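Local coordinates for protein regulator of nonsense transcripts 2 (Homo sapiens, PDB 4CEK) that acts in nonsense-mediated mRNA decay and has three MIF4G domains, of which this helical one is the second, at residues K95-E100 and L154-F159; D119-Q124 and M139-N144; K215-I220 and I250-T255; F229-T234 and G261-R266. One frame throughout, in Å; residues are numbered along the deposited sequence.

The four contacts join pairs of helices along one all-helical chain with no strand. Contact 1 and contact 2 lie at the same end, with centres about 14 Å apart. Contact 2 falls within the span of chain between the two segments of contact 1, and L122 and F141 both pack on L154. Contact 3 and contact 4 follow later, with centres about 13 Å apart. Both use helix 247-266, and their segments alternate along the chain. Contact 1 reaches contact 3 through F159 and K215. Contacts 2 and 4 do not touch; their centres are about 31 Å apart on opposite sides of the chain's centre. The contacts thus join neighbouring helices, consistent with the stacked helical hairpins of MIF4G domains.

Contact 1 of 4, residues K95-E100 and L154-F159; sequences KKLLDE and LVRALF
L97 and L98 of helix 89-99 meet R156 and A157 of helix 148-159. The short axes come within 10.0 Å and run at 139°, closer to antiparallel than to parallel. This is helix-on-helix packing at the surface of an all-helical fold. The closest backbone approach is between L98 CA and R156 CA, at 7.2 Å. No hydrogen bond joins the two segments.

R156 has the largest share of the contact, with L98 close behind. The arginine CG is anti to the carbonyl carbon (chi1 -68°), and the chain from CG to NE is extended. This takes the guanidinium across to L97. The side chains of L97 and R156 cross at about a right angle, with L97 CD1 over one face of the guanidinium. L98 and R156 instead run past each other in opposite directions. L98 CG lies 4.0 Å from R156 CB, so the aliphatic base of the arginine does the packing here. L98 CD1 also reaches A157 N, at 4.2 Å. T94 touches R156 as well, and I160 lies against L98. The shortest distance across the contact is 3.5 Å, from L97 CB to R156 NH1.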
loop_
_atom_site.group_PDB
_atom_site.type_symbol
_atom_site.label_atom_id
_atom_site.label_comp_id
_atom_site.label_asym_id
_atom_site.label_seq_id
_atom_site.Cartn_x
_atom_site.Cartn_y
_atom_site.Cartn_z
ATOM N N LYS A 95 1.807 6.346 15.934
ATOM C CA LYS A 95 0.599 6.867 16.590
ATOM C C LYS A 95 0.943 7.789 17.764
ATOM O O LYS A 95 0.254 8.797 17.994
ATOM C CB LYS A 95 -0.300 5.728 17.089
ATOM C CG LYS A 95 -1.629 6.208 17.652
ATOM C CD LYS A 95 -2.542 5.051 18.038
ATOM C CE LYS A 95 -3.869 5.560 18.602
ATOM N NZ LYS A 95 -4.770 4.458 19.058
ATOM N N LYS A 96 1.995 7.438 18.509
ATOM C CA LYS A 96 2.445 8.255 19.637
ATOM C C LYS A 96 3.092 9.568 19.185
ATOM O O LYS A 96 2.960 10.585 19.871
ATOM C CB LYS A 96 3.370 7.445 20.561
ATOM C CG LYS A 96 2.591 6.714 21.654
ATOM C CD LYS A 96 2.985 5.261 21.837
ATOM C CE LYS A 96 2.045 4.560 22.811
ATOM N NZ LYS A 96 0.612 4.621 22.394
ATOM N N LEU A 97 3.775 9.551 18.039
ATOM C CA LEU A 97 4.325 10.783 17.463
ATOM C C LEU A 97 3.177 11.746 17.088
ATOM O O LEU A 97 3.262 12.942 17.366
ATOM C CB LEU A 97 5.248 10.495 16.259
ATOM C CG LEU A 97 6.544 9.704 16.553
ATOM C CD1 LEU A 97 7.408 9.442 15.314
ATOM C CD2 LEU A 97 7.359 10.409 17.631
ATOM N N LEU A 98 2.108 11.216 16.485
ATOM C CA LEU A 98 0.908 12.004 16.150
ATOM C C LEU A 98 0.270 12.618 17.392
ATOM O O LEU A 98 -0.046 13.805 17.404
ATOM C CB LEU A 98 -0.151 11.149 15.434
ATOM C CG LEU A 98 -0.235 11.088 13.911
ATOM C CD1 LEU A 98 -1.504 10.346 13.514
ATOM C CD2 LEU A 98 -0.239 12.460 13.267
ATOM N N ASP A 99 0.073 11.798 18.422
ATOM C CA ASP A 99 -0.613 12.226 19.653
ATOM C C ASP A 99 0.114 13.349 20.422
ATOM O O ASP A 99 -0.541 14.235 20.982
ATOM C CB ASP A 99 -0.864 11.018 20.574
ATOM C CG ASP A 99 -1.974 10.088 20.055
ATOM O OD1 ASP A 99 -2.541 10.342 18.964
ATOM O OD2 ASP A 99 -2.285 9.096 20.755
ATOM N N GLU A 100 1.448 13.306 20.452
ATOM C CA GLU A 100 2.252 14.429 20.959
ATOM C C GLU A 100 2.140 15.659 20.047
ATOM O O GLU A 100 2.974 15.852 19.159
ATOM C CB GLU A 100 3.723 14.031 21.068
ATOM C CG GLU A 100 4.025 13.014 22.154
ATOM C CD GLU A 100 5.519 12.787 22.324
ATOM O OE1 GLU A 100 6.260 12.901 21.318
ATOM O OE2 GLU A 100 5.947 12.498 23.462
ATOM N N LEU A 154 -0.457 13.957 7.603
ATOM C CA LEU A 154 -1.231 13.168 6.647
ATOM C C LEU A 154 -0.575 11.794 6.475
ATOM O O LEU A 154 -1.187 10.777 6.745
ATOM C CB LEU A 154 -1.309 13.847 5.283
ATOM C CG LEU A 154 -2.039 13.051 4.196
ATOM C CD1 LEU A 154 -3.384 12.514 4.685
ATOM C CD2 LEU A 154 -2.162 13.810 2.877
ATOM N N VAL A 155 0.696 11.794 6.077
ATOM C CA VAL A 155 1.485 10.576 5.877
ATOM C C VAL A 155 1.313 9.627 7.062
ATOM O O VAL A 155 1.056 8.438 6.889
ATOM C CB VAL A 155 2.970 10.919 5.661
ATOM C CG1 VAL A 155 3.835 9.700 5.905
ATOM C CG2 VAL A 155 3.215 11.475 4.274
ATOM N N ARG A 156 1.383 10.164 8.263
ATOM C CA ARG A 156 1.323 9.332 9.444
ATOM C C ARG A 156 -0.076 8.788 9.702
ATOM O O ARG A 156 -0.236 7.662 10.188
ATOM C CB ARG A 156 1.840 10.103 10.659
ATOM C CG ARG A 156 3.330 10.400 10.588
ATOM C CD ARG A 156 3.778 11.306 11.733
ATOM N NE ARG A 156 5.050 11.959 11.440
ATOM C CZ ARG A 156 5.808 12.611 12.330
ATOM N NH1 ARG A 156 5.452 12.718 13.600
ATOM N NH2 ARG A 156 6.943 13.161 11.941
ATOM N N ALA A 157 -1.096 9.567 9.371
ATOM C CA ALA A 157 -2.479 9.080 9.486
ATOM C C ALA A 157 -2.776 8.030 8.428
ATOM O O ALA A 157 -3.472 7.068 8.708
ATOM C CB ALA A 157 -3.493 10.215 9.403
ATOM N N LEU A 158 -2.271 8.208 7.218
ATOM C CA LEU A 158 -2.387 7.171 6.190
ATOM C C LEU A 158 -1.702 5.860 6.636
ATOM O O LEU A 158 -2.253 4.794 6.452
ATOM C CB LEU A 158 -1.804 7.663 4.880
ATOM C CG LEU A 158 -2.475 8.904 4.306
ATOM C CD1 LEU A 158 -1.907 9.225 2.940
ATOM C CD2 LEU A 158 -3.973 8.655 4.210
ATOM N N PHE A 159 -0.543 5.950 7.294
ATOM C CA PHE A 159 0.254 4.765 7.621
ATOM C C PHE A 159 -0.384 3.939 8.742
ATOM O O PHE A 159 -0.245 2.705 8.772
ATOM C CB PHE A 159 1.684 5.175 8.002
ATOM C CG PHE A 159 2.560 4.028 8.434
ATOM C CD1 PHE A 159 3.201 3.228 7.489
ATOM C CD2 PHE A 159 2.758 3.755 9.779
ATOM C CE1 PHE A 159 4.027 2.181 7.879
ATOM C CE2 PHE A 159 3.581 2.716 10.176
ATOM C CZ PHE A 159 4.231 1.921 9.221
#

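Contact 2 of 4, residues D119-Q124 and M139-N144; sequences DAFLQQ and MDFCMN
F121 of helix 110-124 sets its ring against F141 and D140 of helix 131-144. The two helices follow each other in the chain and run roughly antiparallel, as in a helical hairpin. F121 CA and F141 CA are the nearest pair of backbone positions, 8.1 Å apart.

The tight part is the phenylalanine pair. F121 has its CG anti to the backbone N, which sends the ring across to the other helix. The two side chains cross at about a right angle. Their rings meet obliquely, with planes at 44° and centroids 5.7 Å apart. The closest atoms are F121 CE2 and F141 CD2, at 3.7 Å. F121 CZ also packs on F141 CB, at 3.8 Å. Both phenylalanines are buried. M145 covers part of F121, and L154 of helix 148-159 packs on F141.

The more open, polar side has less surface in contact. D140 is partly exposed and touches only F121 here. Its OD2 lies 3.6 Å from F121 CD1 and approaches the ring obliquely, with carboxylate and ring planes 80° apart. Its other oxygen is bound within its own helix. N144 ND2 donates to D140 OD1 over 2.7 Å, nearly along the C-O axis of the acceptor, but the bond is bent (131°).

No hydrogen bond crosses between the segments. The hairpin is joined here mainly by ring packing, while the bond from N144 probably restrains D140 beside F121.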
loop_
_atom_site.group_PDB
_atom_site.type_symbol
_atom_site.label_atom_id
_atom_site.label_comp_id
_atom_site.label_asym_id
_atom_site.label_seq_id
_atom_site.Cartn_x
_atom_site.Cartn_y
_atom_site.Cartn_z
ATOM N N ASP A 119 -7.062 18.226 12.057
ATOM C CA ASP A 119 -7.397 17.107 12.913
ATOM C C ASP A 119 -8.802 16.616 12.587
ATOM O O ASP A 119 -9.077 15.423 12.684
ATOM C CB ASP A 119 -7.275 17.498 14.394
ATOM C CG ASP A 119 -5.815 17.719 14.835
ATOM O OD1 ASP A 119 -4.869 17.676 13.991
ATOM O OD2 ASP A 119 -5.617 17.946 16.055
ATOM N N ALA A 120 -9.682 17.531 12.185
ATOM C CA ALA A 120 -11.008 17.160 11.695
ATOM C C ALA A 120 -10.876 16.338 10.434
ATOM O O ALA A 120 -11.551 15.313 10.257
ATOM C CB ALA A 120 -11.854 18.408 11.384
ATOM N N PHE A 121 -10.054 16.858 9.526
ATOM C CA PHE A 121 -9.864 16.273 8.198
ATOM C C PHE A 121 -9.339 14.850 8.313
ATOM O O PHE A 121 -9.923 13.936 7.745
ATOM C CB PHE A 121 -8.882 17.120 7.387
ATOM C CG PHE A 121 -8.572 16.550 6.061
ATOM C CD1 PHE A 121 -9.433 16.754 4.987
ATOM C CD2 PHE A 121 -7.425 15.774 5.878
ATOM C CE1 PHE A 121 -9.137 16.205 3.745
ATOM C CE2 PHE A 121 -7.124 15.240 4.631
ATOM C CZ PHE A 121 -7.980 15.442 3.572
ATOM N N LEU A 122 -8.259 14.675 9.073
ATOM C CA LEU A 122 -7.659 13.352 9.266
ATOM C C LEU A 122 -8.671 12.398 9.878
ATOM O O LEU A 122 -8.812 11.272 9.420
ATOM C CB LEU A 122 -6.411 13.402 10.146
ATOM C CG LEU A 122 -5.249 14.288 9.676
ATOM C CD1 LEU A 122 -4.069 14.181 10.656
ATOM C CD2 LEU A 122 -4.808 13.983 8.256
ATOM N N GLN A 123 -9.410 12.855 10.880
ATOM C CA GLN A 123 -10.392 11.987 11.541
ATOM C C GLN A 123 -11.573 11.587 10.629
ATOM O O GLN A 123 -12.322 10.675 10.959
ATOM C CB GLN A 123 -10.861 12.601 12.869
ATOM C CG GLN A 123 -9.781 12.535 13.958
ATOM C CD GLN A 123 -10.121 13.295 15.245
ATOM O OE1 GLN A 123 -10.295 14.518 15.239
ATOM N NE2 GLN A 123 -10.187 12.567 16.365
ATOM N N GLN A 124 -11.693 12.237 9.473
ATOM C CA GLN A 124 -12.769 11.972 8.493
ATOM C C GLN A 124 -12.321 11.034 7.337
ATOM O O GLN A 124 -13.156 10.433 6.652
ATOM C CB GLN A 124 -13.300 13.332 7.968
ATOM C CG GLN A 124 -13.758 13.418 6.516
ATOM C CD GLN A 124 -12.619 13.669 5.492
ATOM O OE1 GLN A 124 -12.866 13.660 4.281
ATOM N NE2 GLN A 124 -11.388 13.907 5.967
ATOM N N MET A 139 -8.722 17.517 -2.918
ATOM C CA MET A 139 -8.877 18.935 -3.289
ATOM C C MET A 139 -8.886 19.787 -2.029
ATOM O O MET A 139 -8.194 20.803 -1.945
ATOM C CB MET A 139 -10.125 19.151 -4.140
ATOM C CG MET A 139 -9.950 18.702 -5.589
ATOM S SD MET A 139 -11.411 18.733 -6.681
ATOM C CE MET A 139 -12.467 17.485 -5.959
ATOM N N ASP A 140 -9.622 19.329 -1.025
ATOM C CA ASP A 140 -9.712 20.024 0.254
ATOM C C ASP A 140 -8.333 20.201 0.901
ATOM O O ASP A 140 -7.987 21.283 1.374
ATOM C CB ASP A 140 -10.676 19.259 1.186
ATOM C CG ASP A 140 -10.923 19.959 2.501
ATOM O OD1 ASP A 140 -10.620 21.169 2.601
ATOM O OD2 ASP A 140 -11.439 19.304 3.449
ATOM N N PHE A 141 -7.546 19.133 0.932
ATOM C CA PHE A 141 -6.225 19.181 1.560
ATOM C C PHE A 141 -5.289 20.098 0.771
ATOM O O PHE A 141 -4.571 20.919 1.326
ATOM C CB PHE A 141 -5.618 17.773 1.640
ATOM C CG PHE A 141 -4.352 17.732 2.401
ATOM C CD1 PHE A 141 -3.164 17.988 1.769
ATOM C CD2 PHE A 141 -4.357 17.535 3.771
ATOM C CE1 PHE A 141 -1.967 18.014 2.483
ATOM C CE2 PHE A 141 -3.170 17.565 4.492
ATOM C CZ PHE A 141 -1.966 17.794 3.833
ATOM N N CYS A 142 -5.315 19.944 -0.538
ATOM C CA CYS A 142 -4.411 20.655 -1.424
ATOM C C CYS A 142 -4.638 22.191 -1.407
ATOM O O CYS A 142 -3.732 22.963 -1.709
ATOM C CB CYS A 142 -4.573 20.092 -2.839
ATOM S SG CYS A 142 -3.139 20.287 -3.892
ATOM N N MET A 143 -5.837 22.616 -1.024
ATOM C CA MET A 143 -6.239 24.009 -1.116
ATOM C C MET A 143 -6.324 24.753 0.206
ATOM O O MET A 143 -6.227 25.974 0.203
ATOM C CB MET A 143 -7.604 24.099 -1.781
ATOM C CG MET A 143 -7.548 23.935 -3.287
ATOM S SD MET A 143 -8.516 25.216 -4.075
ATOM C CE MET A 143 -7.765 26.725 -3.435
ATOM N N ASN A 144 -6.532 24.045 1.318
ATOM C CA ASN A 144 -6.711 24.703 2.617
ATOM C C ASN A 144 -5.724 24.299 3.701
ATOM O O ASN A 144 -5.707 24.909 4.787
ATOM C CB ASN A 144 -8.132 24.444 3.116
ATOM C CG ASN A 144 -9.160 24.597 2.014
ATOM O OD1 ASN A 144 -9.037 25.474 1.166
ATOM N ND2 ASN A 144 -10.156 23.734 2.002
#

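Contact 3 of 4, residues K215-I220 and I250-T255; sequences KTVRFI and IEMACT
Two helices of the MIF4G domain pack side by side in a buried contact, with V217 and R218 of helix 210-225 facing M252 and T255 of helix 247-266. The short axes run in nearly the same direction, with a signed crossing angle of -31°, and come within 9.1 Å. A single helix, 231-243, separates the two in the chain, so these are alternate helices, as in stacked helical-hairpin folds.

V217 buries the most surface. Its two methyls do different jobs. CG1 lies 3.4 Å from the backbone atom M252 O and also packs on T255 CB. CG2 meets M252 CE at 3.8 Å. The thioether chain is bent at its last torsion (chi3 61°), and the two side chains cross at about a right angle.

R218, partly exposed, crosses T255 at about a right angle. T255 CG2 touches R218 CG at 3.5 Å. The same methyl sits 3.7 Å above the plane of the R218 guanidinium, over its centre. A bend of the arginine at chi3 folds the flat group over T255. No hydrogen bond crosses the contact.

Other helices close round the pair. F198 of helix 185-203 packs on both V217 and M252. L169 of helix 169-179 touches R218. On another flank of helix 247-266, helix 292-305 packs against I250, E251 and C254.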
loop_
_atom_site.group_PDB
_atom_site.type_symbol
_atom_site.label_atom_id
_atom_site.label_comp_id
_atom_site.label_asym_id
_atom_site.label_seq_id
_atom_site.Cartn_x
_atom_site.Cartn_y
_atom_site.Cartn_z
ATOM N N LYS A 215 -1.720 -6.350 5.955
ATOM C CA LYS A 215 -2.033 -4.943 5.773
ATOM C C LYS A 215 -0.858 -4.230 5.089
ATOM O O LYS A 215 -1.060 -3.518 4.103
ATOM C CB LYS A 215 -2.304 -4.236 7.114
ATOM C CG LYS A 215 -2.726 -2.757 6.981
ATOM C CD LYS A 215 -2.239 -1.828 8.110
ATOM C CE LYS A 215 -0.734 -1.560 8.067
ATOM N NZ LYS A 215 -0.260 -0.267 7.457
ATOM N N THR A 216 0.359 -4.403 5.611
ATOM C CA THR A 216 1.519 -3.739 5.022
ATOM C C THR A 216 1.655 -4.134 3.564
ATOM O O THR A 216 1.819 -3.279 2.708
ATOM C CB THR A 216 2.830 -4.083 5.748
ATOM O OG1 THR A 216 2.807 -3.565 7.077
ATOM C CG2 THR A 216 4.006 -3.496 5.029
ATOM N N VAL A 217 1.587 -5.437 3.288
ATOM C CA VAL A 217 1.807 -5.950 1.942
ATOM C C VAL A 217 0.677 -5.545 1.022
ATOM O O VAL A 217 0.940 -5.212 -0.125
ATOM C CB VAL A 217 2.023 -7.492 1.935
ATOM C CG1 VAL A 217 1.602 -8.091 0.610
ATOM C CG2 VAL A 217 3.475 -7.831 2.216
ATOM N N ARG A 218 -0.564 -5.512 1.505
ATOM C CA ARG A 218 -1.677 -5.005 0.668
ATOM C C ARG A 218 -1.522 -3.524 0.285
ATOM O O ARG A 218 -1.793 -3.151 -0.863
ATOM C CB ARG A 218 -3.040 -5.192 1.347
ATOM C CG ARG A 218 -3.513 -6.642 1.403
ATOM C CD ARG A 218 -4.952 -6.737 1.868
ATOM N NE ARG A 218 -5.167 -7.911 2.716
ATOM C CZ ARG A 218 -5.641 -9.090 2.302
ATOM N NH1 ARG A 218 -5.965 -9.290 1.021
ATOM N NH2 ARG A 218 -5.782 -10.084 3.179
ATOM N N PHE A 219 -1.064 -2.707 1.235
ATOM C CA PHE A 219 -0.854 -1.266 1.002
ATOM C C PHE A 219 0.216 -1.087 -0.064
ATOM O O PHE A 219 -0.016 -0.408 -1.024
ATOM C CB PHE A 219 -0.474 -0.546 2.312
ATOM C CG PHE A 219 -0.952 0.899 2.412
ATOM C CD1 PHE A 219 -1.340 1.642 1.274
ATOM C CD2 PHE A 219 -1.032 1.527 3.674
ATOM C CE1 PHE A 219 -1.774 2.954 1.383
ATOM C CE2 PHE A 219 -1.448 2.860 3.777
ATOM C CZ PHE A 219 -1.824 3.571 2.632
ATOM N N ILE A 220 1.318 -1.824 0.019
ATOM C CA ILE A 220 2.323 -1.787 -1.039
ATOM C C ILE A 220 1.744 -2.190 -2.400
ATOM O O ILE A 220 2.083 -1.608 -3.482
ATOM C CB ILE A 220 3.537 -2.682 -0.692
ATOM C CG1 ILE A 220 4.285 -2.058 0.500
ATOM C CG2 ILE A 220 4.421 -2.819 -1.910
ATOM C CD1 ILE A 220 5.389 -2.877 1.175
ATOM N N ILE A 250 5.456 -16.954 2.734
ATOM C CA ILE A 250 4.629 -17.533 1.678
ATOM C C ILE A 250 3.313 -16.780 1.685
ATOM O O ILE A 250 2.851 -16.391 0.611
ATOM C CB ILE A 250 4.355 -19.064 1.867
ATOM C CG1 ILE A 250 5.604 -19.930 1.613
ATOM C CG2 ILE A 250 3.305 -19.542 0.896
ATOM C CD1 ILE A 250 5.525 -21.324 2.248
ATOM N N GLU A 251 2.717 -16.537 2.861
ATOM C CA GLU A 251 1.433 -15.823 2.895
ATOM C C GLU A 251 1.552 -14.368 2.458
ATOM O O GLU A 251 0.741 -13.879 1.661
ATOM C CB GLU A 251 0.758 -15.865 4.237
ATOM C CG GLU A 251 0.832 -17.192 4.942
ATOM C CD GLU A 251 -0.159 -17.297 6.088
ATOM O OE1 GLU A 251 -1.318 -16.788 5.914
ATOM O OE2 GLU A 251 0.239 -17.887 7.143
ATOM N N MET A 252 2.557 -13.677 2.968
ATOM C CA MET A 252 2.832 -12.287 2.539
ATOM C C MET A 252 2.959 -12.244 1.031
ATOM O O MET A 252 2.380 -11.386 0.382
ATOM C CB MET A 252 4.108 -11.744 3.200
ATOM C CG MET A 252 4.030 -11.616 4.732
ATOM S SD MET A 252 5.627 -11.130 5.454
ATOM C CE MET A 252 5.832 -9.554 4.632
ATOM N N ALA A 253 3.703 -13.191 0.480
ATOM C CA ALA A 253 3.866 -13.316 -0.976
ATOM C C ALA A 253 2.548 -13.449 -1.737
ATOM O O ALA A 253 2.389 -12.843 -2.811
ATOM C CB ALA A 253 4.721 -14.524 -1.314
ATOM N N CYS A 254 1.658 -14.291 -1.213
ATOM C CA CYS A 254 0.404 -14.648 -1.868
ATOM C C CYS A 254 -0.559 -13.505 -1.745
ATOM O O CYS A 254 -1.270 -13.185 -2.715
ATOM C CB CYS A 254 -0.212 -15.977 -1.295
ATOM S SG CYS A 254 0.781 -17.479 -1.703
ATOM N N THR A 255 -0.591 -12.868 -0.570
ATOM C CA THR A 255 -1.297 -11.568 -0.420
ATOM C C THR A 255 -0.784 -10.510 -1.413
ATOM O O THR A 255 -1.580 -9.857 -2.112
ATOM C CB THR A 255 -1.166 -11.012 0.973
ATOM O OG1 THR A 255 -1.479 -12.044 1.916
ATOM C CG2 THR A 255 -2.114 -9.811 1.145
#

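Contact 4 of 4, residues F229-T234 and G261-R266; sequences FTKNDT and GRFLFR
K231 and L264 bury the most surface in this contact, and F263 comes third. K231 opens helix 231-243, and the other two lie near the end of helix 247-266. The helical parts run roughly antiparallel, and K231 CA and L264 CA are 6.8 Å apart.

K231 makes contact at both its base and its end. Its CG meets L264 CD2 at 3.9 Å, and the two side chains run past each other in opposite directions. Farther out, the lysine crosses F263 at about a right angle. K231 CE lies 3.8 Å from F263 CE2. A bend at the last torsion (chi4 86°) keeps the amine near the ring, with K231 NZ 3.9 Å from F263 CZ. The approach to the ring is oblique. L264 also reaches the next turn, with its CD1 4.4 Å from T234 CG2. The hydroxyl of T234 is hydrogen-bonded to that of T224. W9 and K225 pack on F263, and S267 and S270 touch K231.

The start of the helix carrying K231 is fixed by T230 and D233. D233 N donates to T230 OG1 over 3.1 Å (159°). T230 N donates to D233 OD2 over 3.2 Å (167°), using the anti lone pair. This reciprocal pair is a capping box, with T230 as N-cap. It begins the second of three successive helices, 210-225, 231-243 and 247-266, in a fold of packed antiparallel helices typical of MIF4G domains.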
loop_
_atom_site.group_PDB
_atom_site.type_symbol
_atom_site.label_atom_id
_atom_site.label_comp_id
_atom_site.label_asym_id
_atom_site.label_seq_id
_atom_site.Cartn_x
_atom_site.Cartn_y
_atom_site.Cartn_z
ATOM N N PHE A 229 4.905 2.815 -5.952
ATOM C CA PHE A 229 6.048 1.889 -5.967
ATOM C C PHE A 229 6.232 1.511 -7.407
ATOM O O PHE A 229 5.248 1.405 -8.127
ATOM C CB PHE A 229 5.781 0.635 -5.174
ATOM C CG PHE A 229 5.952 0.814 -3.712
ATOM C CD1 PHE A 229 7.185 0.628 -3.114
ATOM C CD2 PHE A 229 4.887 1.190 -2.918
ATOM C CE1 PHE A 229 7.342 0.793 -1.749
ATOM C CE2 PHE A 229 5.046 1.369 -1.549
ATOM C CZ PHE A 229 6.269 1.157 -0.969
ATOM N N THR A 230 7.479 1.381 -7.852
ATOM C CA THR A 230 7.758 0.989 -9.218
ATOM C C THR A 230 7.666 -0.525 -9.227
ATOM O O THR A 230 7.698 -1.161 -8.149
ATOM C CB THR A 230 9.193 1.385 -9.670
ATOM O OG1 THR A 230 10.113 0.801 -8.763
ATOM C CG2 THR A 230 9.418 2.934 -9.751
ATOM N N LYS A 231 7.589 -1.094 -10.435
ATOM C CA LYS A 231 7.511 -2.555 -10.642
ATOM C C LYS A 231 8.724 -3.210 -10.059
ATOM O O LYS A 231 8.635 -4.248 -9.379
ATOM C CB LYS A 231 7.402 -2.873 -12.127
ATOM C CG LYS A 231 6.037 -2.476 -12.674
ATOM C CD LYS A 231 5.982 -2.343 -14.195
ATOM C CE LYS A 231 4.596 -1.883 -14.614
ATOM N NZ LYS A 231 4.501 -0.388 -14.551
ATOM N N ASN A 232 9.863 -2.575 -10.292
ATOM C CA ASN A 232 11.149 -3.058 -9.779
ATOM C C ASN A 232 11.176 -3.082 -8.259
ATOM O O ASN A 232 11.670 -4.033 -7.691
ATOM C CB ASN A 232 12.275 -2.194 -10.344
ATOM C CG ASN A 232 13.647 -2.795 -10.116
ATOM O OD1 ASN A 232 13.928 -3.871 -10.602
ATOM N ND2 ASN A 232 14.525 -2.073 -9.408
ATOM N N ASP A 233 10.630 -2.062 -7.591
ATOM C CA ASP A 233 10.489 -2.060 -6.107
ATOM C C ASP A 233 9.749 -3.262 -5.567
ATOM O O ASP A 233 10.167 -3.930 -4.609
ATOM C CB ASP A 233 9.614 -0.888 -5.636
ATOM C CG ASP A 233 10.374 0.384 -5.373
ATOM O OD1 ASP A 233 11.470 0.308 -4.770
ATOM O OD2 ASP A 233 9.831 1.462 -5.733
ATOM N N THR A 234 8.565 -3.481 -6.127
ATOM C CA THR A 234 7.693 -4.514 -5.636
ATOM C C THR A 234 8.171 -5.921 -6.058
ATOM O O THR A 234 7.986 -6.873 -5.317
ATOM C CB THR A 234 6.280 -4.234 -6.124
ATOM O OG1 THR A 234 5.939 -2.896 -5.711
ATOM C CG2 THR A 234 5.283 -5.293 -5.561
ATOM N N GLY A 261 -0.377 -8.781 -8.470
ATOM C CA GLY A 261 0.259 -9.747 -9.378
ATOM C C GLY A 261 -0.214 -9.634 -10.822
ATOM O O GLY A 261 0.581 -9.781 -11.748
ATOM N N ARG A 262 -1.499 -9.380 -11.051
ATOM C CA ARG A 262 -1.955 -9.286 -12.433
ATOM C C ARG A 262 -1.426 -8.046 -13.091
ATOM O O ARG A 262 -1.044 -8.098 -14.254
ATOM C CB ARG A 262 -3.474 -9.329 -12.549
ATOM C CG ARG A 262 -4.032 -10.737 -12.463
ATOM C CD ARG A 262 -5.482 -10.701 -12.024
ATOM N NE ARG A 262 -6.107 -12.011 -12.096
ATOM C CZ ARG A 262 -7.389 -12.254 -11.835
ATOM N NH1 ARG A 262 -8.214 -11.264 -11.478
ATOM N NH2 ARG A 262 -7.849 -13.498 -11.936
ATOM N N PHE A 263 -1.408 -6.937 -12.355
ATOM C CA PHE A 263 -0.802 -5.698 -12.849
ATOM C C PHE A 263 0.630 -5.955 -13.281
ATOM O O PHE A 263 1.041 -5.576 -14.386
ATOM C CB PHE A 263 -0.887 -4.597 -11.777
ATOM C CG PHE A 263 -0.217 -3.294 -12.168
ATOM C CD1 PHE A 263 -0.884 -2.356 -12.923
ATOM C CD2 PHE A 263 1.075 -2.995 -11.723
ATOM C CE1 PHE A 263 -0.265 -1.142 -13.267
ATOM C CE2 PHE A 263 1.709 -1.795 -12.072
ATOM C CZ PHE A 263 1.040 -0.864 -12.841
ATOM N N LEU A 264 1.376 -6.664 -12.446
ATOM C CA LEU A 264 2.764 -6.966 -12.771
ATOM C C LEU A 264 2.906 -7.931 -13.921
ATOM O O LEU A 264 3.801 -7.771 -14.785
ATOM C CB LEU A 264 3.484 -7.527 -11.573
ATOM C CG LEU A 264 3.721 -6.615 -10.352
ATOM C CD1 LEU A 264 4.243 -7.479 -9.210
ATOM C CD2 LEU A 264 4.680 -5.443 -10.623
ATOM N N PHE A 265 2.060 -8.964 -13.927
ATOM C CA PHE A 265 2.158 -10.019 -14.950
ATOM C C PHE A 265 1.713 -9.453 -16.304
ATOM O O PHE A 265 2.334 -9.691 -17.301
ATOM C CB PHE A 265 1.340 -11.266 -14.542
ATOM C CG PHE A 265 1.484 -12.425 -15.480
ATOM C CD1 PHE A 265 2.524 -13.307 -15.344
ATOM C CD2 PHE A 265 0.576 -12.625 -16.496
ATOM C CE1 PHE A 265 2.675 -14.387 -16.218
ATOM C CE2 PHE A 265 0.709 -13.713 -17.375
ATOM C CZ PHE A 265 1.771 -14.588 -17.236
ATOM N N ARG A 266 0.667 -8.655 -16.320
ATOM C CA ARG A 266 0.144 -8.131 -17.575
ATOM C C ARG A 266 0.964 -6.975 -18.190
ATOM O O ARG A 266 1.022 -6.821 -19.407
ATOM C CB ARG A 266 -1.323 -7.747 -17.385
ATOM C CG ARG A 266 -2.176 -8.978 -17.154
ATOM C CD ARG A 266 -3.593 -8.646 -16.766
ATOM N NE ARG A 266 -4.330 -9.876 -16.477
ATOM C CZ ARG A 266 -5.584 -9.941 -16.015
ATOM N NH1 ARG A 266 -6.284 -8.835 -15.761
ATOM N NH2 ARG A 266 -6.129 -11.131 -15.787
#